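Local coordinates for signal recognition 54 kDa protein (Pyrococcus furiosus, PDB 3DM5), which belongs to the SRP54 family of signal recognition particle proteins, with a helical bundle, a P-loop nucleotide-binding domain and a signal peptide binding domain, at residues Gln51-Glu63 / Ile75-Leu87. Residues are numbered along the deposited sequence; the frame is centred on the assembly and turned at random.
Sequences QLTREIQRRALEE and IIKIVYEELTKFL
Glu81 OE2 takes bonds from two cations, Arg59 NH2 across the contact (3.3 Å) and Lys77 NZ within its own helix. They reach it from opposite faces of the carboxylate plane. Lys85 NZ holds the other oxygen, OE1, so both oxygens have a partner. Arg59 NH1 turns to Glu82, and its bond to the anti lone pair of OE2 measures 3.0 Å. Arg59 NE binds Glu63 OE2 at 3.1 Å on the syn side. All three carboxylates thus lie around the guanidinium edge. A bend at chi3 (53°) turns the guanidinium so that Ile78 CG2 lies over one face, toward the rim. Glu82 is a knob among Leu52, Glu55, Ile56 and Arg59. Its CB lies 3.7 Å from Ile56 CG1. Toward the C-terminal end of helix 71-86, Leu52 CD2 sits over the centre of the Phe86 ring, 3.7 Å from the centroid, in a CH-pi contact. At the other end, Ala60 CB meets Ile75 CD1. The two segments, from neighbouring helices of the helical bundle domain, run nearly antiparallel, at 153°. Helices 5-19 and 25-41 cover the apolar side. Lys77 also pairs with Glu318 of a second subunit. Glu55 OE1 comes within 3.8 Å of Glu82 OE2, a proximity of like charges that the arginine probably eases. The helix pair therefore joins an apolar seam to a network of charges, where one arginine ties three acids together.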
loop_
_atom_site.group_PDB
_atom_site.type_symbol
_atom_site.label_atom_id
_atom_site.label_comp_id
_atom_site.label_asym_id
_atom_site.label_seq_id
_atom_site.Cartn_x
_atom_site.Cartn_y
_atom_site.Cartn_z
ATOM N N GLN A 51 -8.646 13.974 -22.798
ATOM C CA GLN A 51 -8.291 15.002 -23.755
ATOM C C GLN A 51 -6.781 15.193 -23.778
ATOM O O GLN A 51 -6.161 15.279 -24.839
ATOM C CB GLN A 51 -9.041 16.285 -23.398
ATOM C CG GLN A 51 -8.357 17.595 -23.753
ATOM C CD GLN A 51 -8.920 18.760 -22.934
ATOM O OE1 GLN A 51 -10.122 19.048 -22.986
ATOM N NE2 GLN A 51 -8.054 19.423 -22.165
ATOM N N LEU A 52 -6.188 15.230 -22.600
ATOM C CA LEU A 52 -4.751 15.370 -22.496
ATOM C C LEU A 52 -3.998 14.167 -23.056
ATOM O O LEU A 52 -3.011 14.326 -23.767
ATOM C CB LEU A 52 -4.348 15.583 -21.041
ATOM C CG LEU A 52 -2.846 15.632 -20.776
ATOM C CD1 LEU A 52 -2.297 16.931 -21.311
ATOM C CD2 LEU A 52 -2.544 15.463 -19.276
ATOM N N THR A 53 -4.433 12.960 -22.721
ATOM C CA THR A 53 -3.666 11.796 -23.154
ATOM C C THR A 53 -3.904 11.445 -24.625
ATOM O O THR A 53 -3.121 10.708 -25.224
ATOM C CB THR A 53 -3.847 10.573 -22.221
ATOM O OG1 THR A 53 -5.218 10.131 -22.221
ATOM C CG2 THR A 53 -3.385 10.933 -20.804
ATOM N N ARG A 54 -4.964 12.001 -25.207
ATOM C CA ARG A 54 -5.215 11.834 -26.632
ATOM C C ARG A 54 -4.318 12.770 -27.419
ATOM O O ARG A 54 -3.886 12.446 -28.523
ATOM C CB ARG A 54 -6.681 12.086 -26.979
ATOM C CG ARG A 54 -7.597 10.901 -26.683
ATOM C CD ARG A 54 -9.037 11.209 -27.074
ATOM N NE ARG A 54 -9.977 10.251 -26.499
ATOM C CZ ARG A 54 -10.287 9.081 -27.050
ATOM N NH1 ARG A 54 -9.727 8.718 -28.196
ATOM N NH2 ARG A 54 -11.155 8.271 -26.459
ATOM N N GLU A 55 -4.035 13.930 -26.845
ATOM C CA GLU A 55 -3.111 14.872 -27.463
ATOM C C GLU A 55 -1.679 14.342 -27.376
ATOM O O GLU A 55 -0.900 14.436 -28.332
ATOM C CB GLU A 55 -3.213 16.243 -26.789
ATOM C CG GLU A 55 -2.122 17.219 -27.190
ATOM C CD GLU A 55 -2.218 17.669 -28.646
ATOM O OE1 GLU A 55 -1.332 18.438 -29.090
ATOM O OE2 GLU A 55 -3.175 17.259 -29.345
ATOM N N ILE A 56 -1.337 13.784 -26.221
ATOM C CA ILE A 56 -0.011 13.212 -26.028
ATOM C C ILE A 56 0.202 12.035 -26.962
ATOM O O ILE A 56 1.240 11.941 -27.601
ATOM C CB ILE A 56 0.248 12.769 -24.573
ATOM C CG1 ILE A 56 0.201 13.973 -23.633
ATOM C CG2 ILE A 56 1.603 12.068 -24.461
ATOM C CD1 ILE A 56 0.624 13.644 -22.206
ATOM N N GLN A 57 -0.787 11.149 -27.038
ATOM C CA GLN A 57 -0.722 10.002 -27.939
ATOM C C GLN A 57 -0.509 10.445 -29.379
ATOM O O GLN A 57 0.361 9.913 -30.080
ATOM C CB GLN A 57 -2.009 9.192 -27.869
ATOM C CG GLN A 57 -1.868 7.753 -28.345
ATOM C CD GLN A 57 -3.140 6.964 -28.111
ATOM O OE1 GLN A 57 -4.207 7.335 -28.599
ATOM N NE2 GLN A 57 -3.038 5.880 -27.349
ATOM N N ARG A 58 -1.320 11.415 -29.797
ATOM C CA ARG A 58 -1.303 11.952 -31.146
ATOM C C ARG A 58 0.056 12.561 -31.490
ATOM O O ARG A 58 0.703 12.139 -32.446
ATOM C CB ARG A 58 -2.429 12.973 -31.296
ATOM C CG ARG A 58 -2.436 13.789 -32.575
ATOM C CD ARG A 58 -3.376 14.983 -32.417
ATOM N NE ARG A 58 -2.945 16.150 -33.186
ATOM C CZ ARG A 58 -1.797 16.798 -32.999
ATOM N NH1 ARG A 58 -0.932 16.383 -32.080
ATOM N NH2 ARG A 58 -1.501 17.855 -33.747
ATOM N N ARG A 59 0.501 13.534 -30.702
ATOM C CA ARG A 59 1.807 14.147 -30.935
ATOM C C ARG A 59 2.954 13.129 -30.985
ATOM O O ARG A 59 3.879 13.274 -31.773
ATOM C CB ARG A 59 2.110 15.228 -29.884
ATOM C CG ARG A 59 1.162 16.417 -29.903
ATOM C CD ARG A 59 1.684 17.566 -29.047
ATOM N NE ARG A 59 3.048 17.936 -29.420
ATOM C CZ ARG A 59 3.863 18.668 -28.666
ATOM N NH1 ARG A 59 3.464 19.109 -27.485
ATOM N NH2 ARG A 59 5.084 18.953 -29.090
ATOM N N ALA A 60 2.910 12.110 -30.139
ATOM C CA ALA A 60 3.982 11.117 -30.111
ATOM C C ALA A 60 3.981 10.294 -31.386
ATOM O O ALA A 60 5.005 10.184 -32.058
ATOM C CB ALA A 60 3.853 10.202 -28.892
ATOM N N LEU A 61 2.821 9.725 -31.708
ATOM C CA LEU A 61 2.622 8.919 -32.915
ATOM C C LEU A 61 2.994 9.605 -34.234
ATOM O O LEU A 61 3.641 8.992 -35.084
ATOM C CB LEU A 61 1.169 8.447 -32.996
ATOM C CG LEU A 61 0.871 7.045 -32.465
ATOM C CD1 LEU A 61 1.910 6.598 -31.440
ATOM C CD2 LEU A 61 -0.542 6.979 -31.898
ATOM N N GLU A 62 2.595 10.863 -34.411
ATOM C CA GLU A 62 2.714 11.493 -35.721
ATOM C C GLU A 62 3.621 12.720 -35.793
ATOM O O GLU A 62 3.442 13.578 -36.651
ATOM C CB GLU A 62 1.322 11.841 -36.249
ATOM C CG GLU A 62 0.646 12.994 -35.523
ATOM C CD GLU A 62 -0.838 13.095 -35.838
ATOM O OE1 GLU A 62 -1.497 12.038 -35.947
ATOM O OE2 GLU A 62 -1.344 14.230 -35.968
ATOM N N GLU A 63 4.602 12.809 -34.909
ATOM C CA GLU A 63 5.463 13.986 -34.879
ATOM C C GLU A 63 6.916 13.565 -35.000
ATOM O O GLU A 63 7.392 12.709 -34.252
ATOM C CB GLU A 63 5.246 14.786 -33.591
ATOM C CG GLU A 63 5.284 16.289 -33.757
ATOM C CD GLU A 63 4.838 17.014 -32.504
ATOM O OE1 GLU A 63 5.663 17.109 -31.570
ATOM O OE2 GLU A 63 3.678 17.488 -32.451
ATOM N N ILE A 75 9.648 12.409 -27.082
ATOM C CA ILE A 75 8.502 11.982 -26.291
ATOM C C ILE A 75 8.583 12.619 -24.903
ATOM O O ILE A 75 7.612 13.182 -24.407
ATOM C CB ILE A 75 8.454 10.462 -26.098
ATOM C CG1 ILE A 75 8.342 9.741 -27.443
ATOM C CG2 ILE A 75 7.271 10.108 -25.219
ATOM C CD1 ILE A 75 6.959 9.754 -28.022
ATOM N N ILE A 76 9.749 12.521 -24.276
ATOM C CA ILE A 76 9.946 13.098 -22.968
ATOM C C ILE A 76 9.518 14.550 -23.058
ATOM O O ILE A 76 8.855 15.055 -22.163
ATOM C CB ILE A 76 11.419 13.059 -22.562
ATOM C CG1 ILE A 76 12.010 11.658 -22.745
ATOM C CG2 ILE A 76 11.593 13.532 -21.138
ATOM C CD1 ILE A 76 11.776 10.767 -21.619
ATOM N N LYS A 77 9.897 15.216 -24.151
ATOM C CA LYS A 77 9.563 16.627 -24.369
ATOM C C LYS A 77 8.062 16.867 -24.518
ATOM O O LYS A 77 7.511 17.775 -23.905
ATOM C CB LYS A 77 10.288 17.167 -25.604
ATOM C CG LYS A 77 10.390 18.690 -25.664
ATOM C CD LYS A 77 9.279 19.313 -26.489
ATOM C CE LYS A 77 9.525 20.803 -26.673
ATOM N NZ LYS A 77 8.457 21.490 -27.460
ATOM N N ILE A 78 7.413 16.063 -25.349
ATOM C CA ILE A 78 5.969 16.147 -25.536
ATOM C C ILE A 78 5.191 16.048 -24.208
ATOM O O ILE A 78 4.350 16.891 -23.905
ATOM C CB ILE A 78 5.477 15.045 -26.487
ATOM C CG1 ILE A 78 6.127 15.217 -27.867
ATOM C CG2 ILE A 78 3.968 15.083 -26.575
ATOM C CD1 ILE A 78 5.799 14.107 -28.862
ATOM N N VAL A 79 5.479 15.013 -23.426
ATOM C CA VAL A 79 4.875 14.849 -22.113
ATOM C C VAL A 79 5.094 16.077 -21.215
ATOM O O VAL A 79 4.161 16.549 -20.585
ATOM C CB VAL A 79 5.414 13.575 -21.408
ATOM C CG1 VAL A 79 4.990 13.504 -19.940
ATOM C CG2 VAL A 79 4.948 12.356 -22.118
ATOM N N TYR A 80 6.322 16.580 -21.132
ATOM C CA TYR A 80 6.614 17.701 -20.247
ATOM C C TYR A 80 5.808 18.920 -20.633
ATOM O O TYR A 80 5.334 19.661 -19.774
ATOM C CB TYR A 80 8.082 18.056 -20.311
ATOM C CG TYR A 80 8.423 19.381 -19.683
ATOM C CD1 TYR A 80 8.918 20.433 -20.442
ATOM C CD2 TYR A 80 8.281 19.576 -18.328
ATOM C CE1 TYR A 80 9.261 21.647 -19.852
ATOM C CE2 TYR A 80 8.620 20.785 -17.733
ATOM C CZ TYR A 80 9.106 21.815 -18.495
ATOM O OH TYR A 80 9.424 23.013 -17.881
ATOM N N GLU A 81 5.662 19.110 -21.940
ATOM C CA GLU A 81 5.054 20.303 -22.508
ATOM C C GLU A 81 3.535 20.259 -22.396
ATOM O O GLU A 81 2.887 21.259 -22.068
ATOM C CB GLU A 81 5.509 20.462 -23.962
ATOM C CG GLU A 81 4.663 21.386 -24.820
ATOM C CD GLU A 81 5.168 21.449 -26.255
ATOM O OE1 GLU A 81 4.569 22.204 -27.059
ATOM O OE2 GLU A 81 6.160 20.741 -26.571
ATOM N N GLU A 82 2.971 19.090 -22.657
ATOM C CA GLU A 82 1.543 18.884 -22.481
ATOM C C GLU A 82 1.096 19.057 -21.018
ATOM O O GLU A 82 0.106 19.753 -20.748
ATOM C CB GLU A 82 1.126 17.526 -23.043
ATOM C CG GLU A 82 1.109 17.509 -24.550
ATOM C CD GLU A 82 0.346 18.691 -25.130
ATOM O OE1 GLU A 82 -0.753 19.020 -24.617
ATOM O OE2 GLU A 82 0.850 19.291 -26.104
ATOM N N LEU A 83 1.827 18.437 -20.090
ATOM C CA LEU A 83 1.535 18.545 -18.671
ATOM C C LEU A 83 1.650 19.987 -18.197
ATOM O O LEU A 83 0.851 20.439 -17.392
ATOM C CB LEU A 83 2.454 17.633 -17.831
ATOM C CG LEU A 83 1.991 16.183 -17.639
ATOM C CD1 LEU A 83 2.961 15.380 -16.770
ATOM C CD2 LEU A 83 0.590 16.145 -17.040
ATOM N N THR A 84 2.639 20.718 -18.700
ATOM C CA THR A 84 2.784 22.120 -18.315
ATOM C C THR A 84 1.589 22.978 -18.722
ATOM O O THR A 84 1.163 23.828 -17.939
ATOM C CB THR A 84 4.103 22.763 -18.802
ATOM O OG1 THR A 84 5.209 22.089 -18.200
ATOM C CG2 THR A 84 4.168 24.239 -18.361
ATOM N N LYS A 85 1.051 22.757 -19.922
ATOM C CA LYS A 85 -0.121 23.529 -20.379
ATOM C C LYS A 85 -1.350 23.125 -19.584
ATOM O O LYS A 85 -2.258 23.924 -19.366
ATOM C CB LYS A 85 -0.397 23.338 -21.873
ATOM C CG LYS A 85 0.679 23.907 -22.785
ATOM C CD LYS A 85 0.478 23.473 -24.228
ATOM C CE LYS A 85 1.707 23.809 -25.072
ATOM N NZ LYS A 85 1.643 23.269 -26.470
ATOM N N PHE A 86 -1.342 21.875 -19.133
ATOM C CA PHE A 86 -2.455 21.263 -18.432
ATOM C C PHE A 86 -2.595 21.905 -17.055
ATOM O O PHE A 86 -3.667 21.878 -16.457
ATOM C CB PHE A 86 -2.183 19.770 -18.337
ATOM C CG PHE A 86 -3.334 18.942 -17.838
ATOM C CD1 PHE A 86 -4.487 18.822 -18.576
ATOM C CD2 PHE A 86 -3.217 18.210 -16.664
ATOM C CE1 PHE A 86 -5.516 18.030 -18.137
ATOM C CE2 PHE A 86 -4.241 17.423 -16.222
ATOM C CZ PHE A 86 -5.390 17.331 -16.957
ATOM N N LEU A 87 -1.514 22.505 -16.569
ATOM C CA LEU A 87 -1.509 23.154 -15.255
ATOM C C LEU A 87 -1.302 24.676 -15.334
ATOM O O LEU A 87 -0.768 25.285 -14.408
ATOM C CB LEU A 87 -0.458 22.513 -14.324
ATOM C CG LEU A 87 -0.564 20.994 -14.073
ATOM C CD1 LEU A 87 0.474 20.482 -13.101
ATOM C CD2 LEU A 87 -1.911 20.609 -13.555
#